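Long-range contacts in DUF1573 domain-containing protein (Porphyromonas gingivalis, PDB 2QSV), which is of unknown function, though loosely grouped with cysteine-type peptidases, and in this C-terminal part consists of two immunoglobulin-like beta-sandwich domains: residues P13-E18 with V101-V106; D34-V39 with A52-A57; G129-E134 with I181-Q186. All coordinates share one frame; numbering follows the deposited sequence. Where two conformers were deposited one is given.

Interaction 1: residues P13-E18 with V101-V106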
loop_
_atom_site.group_PDB
_atom_site.type_symbol
_atom_site.label_atom_id
_atom_site.label_comp_id
_atom_site.label_asym_id
_atom_site.label_seq_id
_atom_site.Cartn_x
_atom_site.Cartn_y
_atom_site.Cartn_z
ATOM N N PRO A 13 5.330 6.072 6.837
ATOM C CA PRO A 13 4.143 6.710 7.428
ATOM C C PRO A 13 3.393 7.583 6.374
ATOM O O PRO A 13 3.988 7.965 5.348
ATOM C CB PRO A 13 4.707 7.584 8.547
ATOM C CG PRO A 13 6.188 7.743 8.239
ATOM C CD PRO A 13 6.599 6.535 7.429
ATOM N N ILE A 14 2.134 7.910 6.653
ATOM C CA ILE A 14 1.415 8.967 5.908
ATOM C C ILE A 14 2.339 10.161 5.782
ATOM O O ILE A 14 2.883 10.654 6.787
ATOM C CB ILE A 14 0.172 9.435 6.638
ATOM C CG1 ILE A 14 -0.724 8.230 6.949
ATOM C CG2 ILE A 14 -0.583 10.520 5.796
ATOM C CD1 ILE A 14 -1.613 8.429 8.153
ATOM N N SER A 15 2.552 10.602 4.547
ATOM C CA SER A 15 3.534 11.649 4.267
ATOM C C SER A 15 3.037 12.674 3.283
ATOM O O SER A 15 2.289 12.338 2.347
ATOM C CB SER A 15 4.790 11.042 3.626
ATOM O OG SER A 15 5.407 10.097 4.465
HETATM N N MSE A 16 3.513 13.905 3.476
HETATM C CA MSE A 16 3.389 14.970 2.482
HETATM C C MSE A 16 4.651 15.034 1.605
HETATM O O MSE A 16 5.696 14.481 1.981
HETATM C CB MSE A 16 3.130 16.292 3.170
HETATM C CG MSE A 16 1.827 16.297 3.922
HETATM SE SE MSE A 16 1.651 17.989 4.845
HETATM C CE MSE A 16 -0.156 17.793 5.490
ATOM N N PRO A 17 4.555 15.663 0.408
ATOM C CA PRO A 17 5.693 15.570 -0.515
ATOM C C PRO A 17 7.039 15.996 0.050
ATOM O O PRO A 17 8.054 15.496 -0.408
ATOM C CB PRO A 17 5.303 16.507 -1.653
ATOM C CG PRO A 17 3.818 16.473 -1.656
ATOM C CD PRO A 17 3.422 16.401 -0.187
ATOM N N GLU A 18 7.050 16.914 1.015
ATOM C CA GLU A 18 8.301 17.411 1.594
ATOM C C GLU A 18 8.782 16.640 2.823
ATOM O O GLU A 18 9.879 16.909 3.344
ATOM C CB GLU A 18 8.181 18.897 1.954
ATOM C CG GLU A 18 8.098 19.833 0.742
ATOM C CD GLU A 18 9.410 19.914 -0.083
ATOM O OE1 GLU A 18 10.194 18.922 -0.119
ATOM O OE2 GLU A 18 9.654 20.981 -0.718
ATOM N N VAL A 101 7.362 -1.826 -1.320
ATOM C CA VAL A 101 7.470 -0.631 -0.533
ATOM C C VAL A 101 6.220 0.243 -0.809
ATOM O O VAL A 101 5.918 0.568 -1.966
ATOM C CB VAL A 101 8.784 0.106 -0.871
ATOM C CG1 VAL A 101 9.015 1.280 0.054
ATOM C CG2 VAL A 101 10.012 -0.873 -0.865
ATOM N N SER A 102 5.505 0.620 0.253
ATOM C CA SER A 102 4.278 1.424 0.160
ATOM C C SER A 102 4.423 2.795 0.784
ATOM O O SER A 102 5.081 2.974 1.827
ATOM C CB SER A 102 3.089 0.710 0.800
ATOM O OG SER A 102 2.726 -0.402 0.008
ATOM N N LEU A 103 3.820 3.770 0.117
ATOM C CA LEU A 103 3.796 5.149 0.566
ATOM C C LEU A 103 2.364 5.690 0.465
ATOM O O LEU A 103 1.812 5.762 -0.646
ATOM C CB LEU A 103 4.740 6.015 -0.305
ATOM C CG LEU A 103 4.734 7.541 -0.096
ATOM C CD1 LEU A 103 5.138 7.901 1.351
ATOM C CD2 LEU A 103 5.643 8.213 -1.129
ATOM N N PRO A 104 1.762 6.058 1.619
ATOM C CA PRO A 104 0.525 6.865 1.633
ATOM C C PRO A 104 0.850 8.339 1.469
ATOM O O PRO A 104 1.102 9.028 2.447
ATOM C CB PRO A 104 -0.100 6.582 3.033
ATOM C CG PRO A 104 0.919 5.560 3.756
ATOM C CD PRO A 104 2.225 5.724 2.985
ATOM N N LEU A 105 0.866 8.813 0.221
ATOM C CA LEU A 105 1.266 10.174 -0.085
ATOM C C LEU A 105 -0.002 11.041 -0.095
ATOM O O LEU A 105 -0.965 10.755 -0.845
ATOM C CB LEU A 105 2.018 10.244 -1.430
ATOM C CG LEU A 105 2.500 11.643 -1.833
ATOM C CD1 LEU A 105 3.518 12.249 -0.840
ATOM C CD2 LEU A 105 3.069 11.705 -3.284
ATOM N N VAL A 106 -0.036 12.062 0.763
ATOM C CA VAL A 106 -1.228 12.926 0.881
ATOM C C VAL A 106 -0.943 14.359 0.376
ATOM O O VAL A 106 0.204 14.697 0.093
ATOM C CB VAL A 106 -1.845 12.917 2.357
ATOM C CG1 VAL A 106 -2.234 11.471 2.785
ATOM C CG2 VAL A 106 -0.906 13.550 3.373
#
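A single beta bridge between Ser-15 and Leu-105 marks the far end of a parallel edge pairing characteristic of immunoglobulin-like sandwiches, in which an early strand (here 9-11) runs beside the last strand of the domain (94-105). Ser-15 carries the bridge with both of its backbone groups. Its N donates to Pro-104 O over 3.0 Å, and its O accepts from Val-106 N over 2.8 Å with a nearly straight N-H...O angle of 172°. Pro-104 and Val-106, the residues flanking Leu-105, thus grip Ser-15 of the loop, the bonding pattern of a parallel bridge. The serine hydroxyl bonds within its own segment. With chi1 at -60°, OG stands beside the backbone N and anti to the carbonyl carbon, where it donates to Pro-13 O from above the carbonyl plane. Pro-13 O also has Pro-104 CD as a neighbour at 3.7 Å; a proline has no amide hydrogen to offer at that place.

Apolar contacts flank the bridge. Ile-14 CG2 meets Val-106 CG1 at 3.6 Å, the two side chains crossing obliquely, while CG of selenomethionine Met-16 touches the other valine branch, CG2, at 3.9 Å. Leu-105 points its CB away from the loop, yet CD1 curls back to within 3.4 Å of Ser-15 O and also borders Pro-17 N. Leu-103 CD1 closes against Ser-15 OG at 3.8 Å, and Leu-67 of strand 61-67 touches both Ser-15 and Leu-103.

Ser-15 is buried, and its N, O and OG all take part in hydrogen bonds. The contact therefore pairs the polar atoms of this buried serine, two across the segments and one within the loop, with the hydroxyl serving a carbonyl that faces a proline ring.

Interaction 2: residues D34-V39 with A52-A57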
loop_
_atom_site.group_PDB
_atom_site.type_symbol
_atom_site.label_atom_id
_atom_site.label_comp_id
_atom_site.label_asym_id
_atom_site.label_seq_id
_atom_site.Cartn_x
_atom_site.Cartn_y
_atom_site.Cartn_z
ATOM N N ASP A 34 29.478 -17.212 0.586
ATOM C CA ASP A 34 29.290 -15.856 0.110
ATOM C C ASP A 34 28.022 -15.675 -0.705
ATOM O O ASP A 34 27.706 -16.516 -1.577
ATOM C CB ASP A 34 30.516 -15.422 -0.687
ATOM C CG ASP A 34 31.666 -15.019 0.222
ATOM O OD1 ASP A 34 32.700 -14.494 -0.276
ATOM O OD2 ASP A 34 31.503 -15.203 1.462
ATOM N N LEU A 35 27.285 -14.607 -0.358
ATOM C CA LEU A 35 26.216 -14.056 -1.193
ATOM C C LEU A 35 26.648 -12.705 -1.745
ATOM O O LEU A 35 27.099 -11.822 -1.011
ATOM C CB LEU A 35 24.898 -13.931 -0.429
ATOM C CG LEU A 35 24.031 -15.184 -0.321
ATOM C CD1 LEU A 35 22.630 -14.811 0.177
ATOM C CD2 LEU A 35 23.978 -15.946 -1.660
ATOM N N GLN A 36 26.571 -12.571 -3.058
ATOM C CA GLN A 36 26.722 -11.274 -3.684
ATOM C C GLN A 36 25.331 -10.685 -3.929
ATOM O O GLN A 36 24.477 -11.312 -4.577
ATOM C CB GLN A 36 27.483 -11.393 -4.991
ATOM C CG GLN A 36 27.950 -10.047 -5.505
ATOM C CD GLN A 36 29.141 -9.522 -4.723
ATOM O OE1 GLN A 36 29.354 -8.305 -4.616
ATOM N NE2 GLN A 36 29.933 -10.442 -4.179
ATOM N N VAL A 37 25.100 -9.494 -3.382
ATOM C CA VAL A 37 23.762 -8.878 -3.390
ATOM C C VAL A 37 23.758 -7.547 -4.124
ATOM O O VAL A 37 24.566 -6.668 -3.840
ATOM C CB VAL A 37 23.182 -8.702 -1.969
ATOM C CG1 VAL A 37 21.735 -8.185 -2.042
ATOM C CG2 VAL A 37 23.217 -10.015 -1.212
ATOM N N ALA A 38 22.855 -7.427 -5.091
ATOM C CA ALA A 38 22.622 -6.164 -5.752
ATOM C C ALA A 38 21.147 -5.778 -5.597
ATOM O O ALA A 38 20.250 -6.588 -5.805
ATOM C CB ALA A 38 23.030 -6.238 -7.212
ATOM N N VAL A 39 20.923 -4.539 -5.178
ATOM C CA VAL A 39 19.611 -3.913 -5.221
ATOM C C VAL A 39 19.460 -3.400 -6.652
ATOM O O VAL A 39 19.972 -2.341 -7.012
ATOM C CB VAL A 39 19.501 -2.748 -4.204
ATOM C CG1 VAL A 39 18.106 -2.129 -4.242
ATOM C CG2 VAL A 39 19.833 -3.231 -2.785
ATOM N N ALA A 52 25.056 -2.058 -3.673
ATOM C CA ALA A 52 25.826 -3.194 -4.197
ATOM C C ALA A 52 26.860 -3.616 -3.163
ATOM O O ALA A 52 27.929 -3.018 -3.055
ATOM C CB ALA A 52 26.489 -2.848 -5.551
ATOM N N PHE A 53 26.519 -4.639 -2.393
ATOM C CA PHE A 53 27.342 -5.045 -1.271
ATOM C C PHE A 53 27.628 -6.544 -1.227
ATOM O O PHE A 53 26.923 -7.333 -1.871
ATOM C CB PHE A 53 26.689 -4.613 0.034
ATOM C CG PHE A 53 25.255 -5.023 0.169
ATOM C CD1 PHE A 53 24.233 -4.211 -0.337
ATOM C CD2 PHE A 53 24.916 -6.203 0.832
ATOM C CE1 PHE A 53 22.906 -4.574 -0.197
ATOM C CE2 PHE A 53 23.581 -6.576 0.985
ATOM C CZ PHE A 53 22.572 -5.753 0.468
ATOM N N ARG A 54 28.662 -6.925 -0.464
ATOM C CA ARG A 54 28.900 -8.337 -0.084
ATOM C C ARG A 54 28.434 -8.713 1.323
ATOM O O ARG A 54 28.546 -7.924 2.266
ATOM C CB ARG A 54 30.379 -8.679 -0.175
ATOM C CG ARG A 54 30.715 -9.716 -1.219
ATOM C CD ARG A 54 31.590 -9.103 -2.306
ATOM N NE ARG A 54 32.491 -10.109 -2.881
ATOM C CZ ARG A 54 33.084 -10.019 -4.074
ATOM N NH1 ARG A 54 32.880 -8.961 -4.870
ATOM N NH2 ARG A 54 33.890 -11.003 -4.477
ATOM N N LEU A 55 27.962 -9.954 1.458
ATOM C CA LEU A 55 27.409 -10.478 2.715
ATOM C C LEU A 55 28.023 -11.810 3.104
ATOM O O LEU A 55 28.029 -12.759 2.308
ATOM C CB LEU A 55 25.914 -10.751 2.601
ATOM C CG LEU A 55 24.793 -9.767 2.919
ATOM C CD1 LEU A 55 23.475 -10.559 2.852
ATOM C CD2 LEU A 55 24.968 -9.105 4.283
ATOM N N GLN A 56 28.463 -11.912 4.357
ATOM C CA GLN A 56 29.192 -13.091 4.830
ATOM C C GLN A 56 28.324 -14.290 5.286
ATOM O O GLN A 56 28.451 -15.405 4.736
ATOM C CB GLN A 56 30.164 -12.684 5.948
ATOM C CG GLN A 56 30.711 -11.228 5.822
ATOM C CD GLN A 56 31.891 -11.113 4.849
ATOM O OE1 GLN A 56 32.969 -11.675 5.084
ATOM N NE2 GLN A 56 31.695 -10.365 3.758
ATOM N N ALA A 57 27.485 -14.102 6.296
ATOM C CA ALA A 57 26.831 -15.255 6.905
ATOM C C ALA A 57 25.864 -14.724 7.909
ATOM O O ALA A 57 25.943 -13.540 8.297
ATOM C CB ALA A 57 27.853 -16.150 7.593
#
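Four backbone hydrogen bonds join Leu-35 and Val-37 to Leu-55 and Phe-53 as two antiparallel hydrogen-bonded pairs. Val-37 N donates to Phe-53 O and Phe-53 N to Val-37 O, each over 3.2 Å. At the other pair Leu-55 N reaches Leu-35 O over 3.2 Å, whereas the return bond from Leu-35 N to Leu-55 O is weak. Gln-36 faces Arg-54 between them as a non-hydrogen-bonded pair, but the modelled approach of the glutamine amide to the arginine is too close to be trusted.

Packing is clearer on the face that bears Leu-35, Val-37, Phe-53 and Leu-55. Phe-53 CG lies between the backbone N and the carbonyl carbon (chi1 51°), and the ring extends beside Val-37, both side chains pointing the same way. Val-37 CB sits over one ring face, 4.1 Å from the Phe-53 centroid, in a CH-pi contact; Val-37 CG1 meets CZ of Phe-53 at 3.6 Å. Val-37 CG2 also touches Leu-55 CD1.

Strand 52-55 is an outermost strand of its sheet, and strand 35-41 links it to strand 76-87. Phe-53 reaches across the sandwich to Val-27 and Leu-63 of strands 22-29 and 61-67.

Interaction 3: residues G129-E134 with I181-Q186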
loop_
_atom_site.group_PDB
_atom_site.type_symbol
_atom_site.label_atom_id
_atom_site.label_comp_id
_atom_site.label_asym_id
_atom_site.label_seq_id
_atom_site.Cartn_x
_atom_site.Cartn_y
_atom_site.Cartn_z
ATOM N N GLY A 129 -22.062 -10.144 6.341
ATOM C CA GLY A 129 -22.612 -11.410 6.806
ATOM C C GLY A 129 -22.083 -12.636 6.070
ATOM O O GLY A 129 -20.934 -12.665 5.604
ATOM N N GLN A 130 -22.948 -13.643 5.967
ATOM C CA GLN A 130 -22.641 -14.923 5.350
ATOM C C GLN A 130 -22.944 -14.894 3.860
ATOM O O GLN A 130 -24.049 -14.552 3.459
ATOM C CB GLN A 130 -23.427 -16.038 6.051
ATOM C CG GLN A 130 -23.369 -17.391 5.364
ATOM C CD GLN A 130 -23.798 -18.522 6.277
ATOM O OE1 GLN A 130 -22.984 -19.078 7.024
ATOM N NE2 GLN A 130 -25.076 -18.871 6.221
ATOM N N LEU A 131 -21.950 -15.259 3.050
ATOM C CA LEU A 131 -22.048 -15.157 1.593
ATOM C C LEU A 131 -22.507 -16.426 0.875
ATOM O O LEU A 131 -23.057 -16.332 -0.233
ATOM C CB LEU A 131 -20.713 -14.711 0.990
ATOM C CG LEU A 131 -20.026 -13.450 1.511
ATOM C CD1 LEU A 131 -18.824 -13.178 0.655
ATOM C CD2 LEU A 131 -20.957 -12.262 1.486
ATOM N N ASP A 132 -22.235 -17.594 1.470
ATOM C CA ASP A 132 -22.641 -18.904 0.910
ATOM C C ASP A 132 -22.425 -19.031 -0.629
ATOM O O ASP A 132 -23.381 -19.249 -1.397
ATOM C CB ASP A 132 -24.107 -19.249 1.337
ATOM C CG ASP A 132 -24.508 -20.717 1.020
ATOM O OD1 ASP A 132 -23.775 -21.666 1.431
ATOM O OD2 ASP A 132 -25.570 -20.926 0.363
ATOM N N GLY A 133 -21.177 -18.848 -1.074
ATOM C CA GLY A 133 -20.778 -19.294 -2.413
ATOM C C GLY A 133 -21.036 -18.457 -3.658
ATOM O O GLY A 133 -20.790 -18.918 -4.775
ATOM N N GLU A 134 -21.485 -17.218 -3.492
ATOM C CA GLU A 134 -21.736 -16.339 -4.646
ATOM C C GLU A 134 -21.021 -14.973 -4.498
ATOM O O GLU A 134 -20.970 -14.438 -3.381
ATOM C CB GLU A 134 -23.248 -16.159 -4.800
ATOM C CG GLU A 134 -23.979 -16.009 -3.458
ATOM C CD GLU A 134 -25.404 -15.489 -3.623
ATOM O OE1 GLU A 134 -26.143 -16.054 -4.479
ATOM O OE2 GLU A 134 -25.778 -14.521 -2.896
ATOM N N ILE A 181 -18.433 -2.257 -4.004
ATOM C CA ILE A 181 -17.613 -3.244 -3.306
ATOM C C ILE A 181 -18.099 -4.633 -3.764
ATOM O O ILE A 181 -19.297 -4.854 -3.989
ATOM C CB ILE A 181 -17.759 -3.040 -1.781
ATOM C CG1 ILE A 181 -17.164 -1.672 -1.416
ATOM C CG2 ILE A 181 -17.119 -4.211 -0.935
ATOM C CD1 ILE A 181 -17.708 -1.089 -0.128
ATOM N N ALA A 182 -17.153 -5.544 -3.987
ATOM C CA ALA A 182 -17.496 -6.953 -4.246
ATOM C C ALA A 182 -16.564 -7.894 -3.449
ATOM O O ALA A 182 -15.344 -7.638 -3.368
ATOM C CB ALA A 182 -17.464 -7.265 -5.751
ATOM N N VAL A 183 -17.148 -8.899 -2.796
ATOM C CA VAL A 183 -16.377 -9.945 -2.086
ATOM C C VAL A 183 -16.596 -11.288 -2.806
ATOM O O VAL A 183 -17.733 -11.649 -3.091
ATOM C CB VAL A 183 -16.684 -10.018 -0.568
ATOM C CG1 VAL A 183 -16.012 -11.298 0.126
ATOM C CG2 VAL A 183 -16.209 -8.758 0.103
ATOM N N ASP A 184 -15.491 -11.972 -3.144
ATOM C CA ASP A 184 -15.510 -13.236 -3.885
ATOM C C ASP A 184 -15.265 -14.394 -2.898
ATOM O O ASP A 184 -14.116 -14.619 -2.479
ATOM C CB ASP A 184 -14.451 -13.218 -5.005
ATOM C CG ASP A 184 -14.636 -14.361 -6.064
ATOM O OD1 ASP A 184 -15.291 -15.403 -5.802
ATOM O OD2 ASP A 184 -14.084 -14.209 -7.178
ATOM N N PRO A 185 -16.341 -15.111 -2.503
ATOM C CA PRO A 185 -16.204 -16.218 -1.552
ATOM C C PRO A 185 -15.385 -17.403 -2.118
ATOM O O PRO A 185 -14.855 -18.181 -1.332
ATOM C CB PRO A 185 -17.654 -16.663 -1.302
ATOM C CG PRO A 185 -18.371 -16.260 -2.511
ATOM C CD PRO A 185 -17.725 -14.983 -2.985
ATOM N N GLN A 186 -15.353 -17.552 -3.440
ATOM C CA GLN A 186 -14.523 -18.581 -4.093
ATOM C C GLN A 186 -13.022 -18.341 -3.911
ATOM O O GLN A 186 -12.238 -19.317 -3.831
ATOM C CB GLN A 186 -14.867 -18.732 -5.584
ATOM C CG GLN A 186 -16.343 -19.065 -5.838
ATOM C CD GLN A 186 -16.909 -20.178 -4.917
ATOM O OE1 GLN A 186 -16.370 -21.279 -4.850
ATOM N NE2 GLN A 186 -18.014 -19.888 -4.230
#
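Pro-185 presses its ring against the type I' turn that runs from Leu-131 to Glu-134, and its ring carbons meet successive parts of it. CB, which points toward the turn, lies 4.2 Å from Leu-131 CD1 and about as far from Gly-133 N. One atom further, CG comes to 3.3 Å from Glu-134 O and sits close to Glu-134 N as well. CD, where the ring closes on the proline nitrogen, is also 3.3 Å from Glu-134 O. The CG and CD end of the ring thus rests against the Glu-134 backbone, from its N to its O.

Leu-131 supplies the second half of the contact. Its chi2 of -174° sets CD1 anti to CA, and that methyl lies only 3.4 Å from Val-183 CG1, tighter than ordinary van der Waals contact. The two side chains cross at about a right angle, with Ala-218 of strand 211-219 touching both. Val-183 also packs on Leu-162, which takes part in the sodium site with Thr-157 and Asn-159; the ion is about 10 Å from the valine side chain.

The proline is the first residue of helix 185-190, and Asp-184 before it is the N-cap, accepting a weak bond from Gln-186 N. Gln-186 NE2 lies 3.0 Å from Gly-133 O.

Asp-132 and Gly-133 both have positive phi, as the central residues of a type I' turn do. Apolar carbons of Pro-185 and Val-183 meet this turn at Leu-131, while the proline ring also abuts the polar Glu-134 backbone, whose O has its hydrogen bond from the hydroxyl of Thr-136.

Overall arrangement
From the N terminus, the first domain opens interaction 1 at 13-18, just after strand 9-11. The chain then makes interaction 2, a short loop in which 34-39 and 52-57 are separated by only twelve residues, and returns through 101-106 to complete interaction 1, so that the small loop is contained within the large one. Both reach the same mixed sheet, one near each of its outermost strands, with centres 30 Å apart. Interaction 3 follows in series in the second domain, closing a loop of 46 intervening residues and tying the turn after strand 125-130 to the end of strand 176-183 and the start of helix 185-190. None of the three touches another.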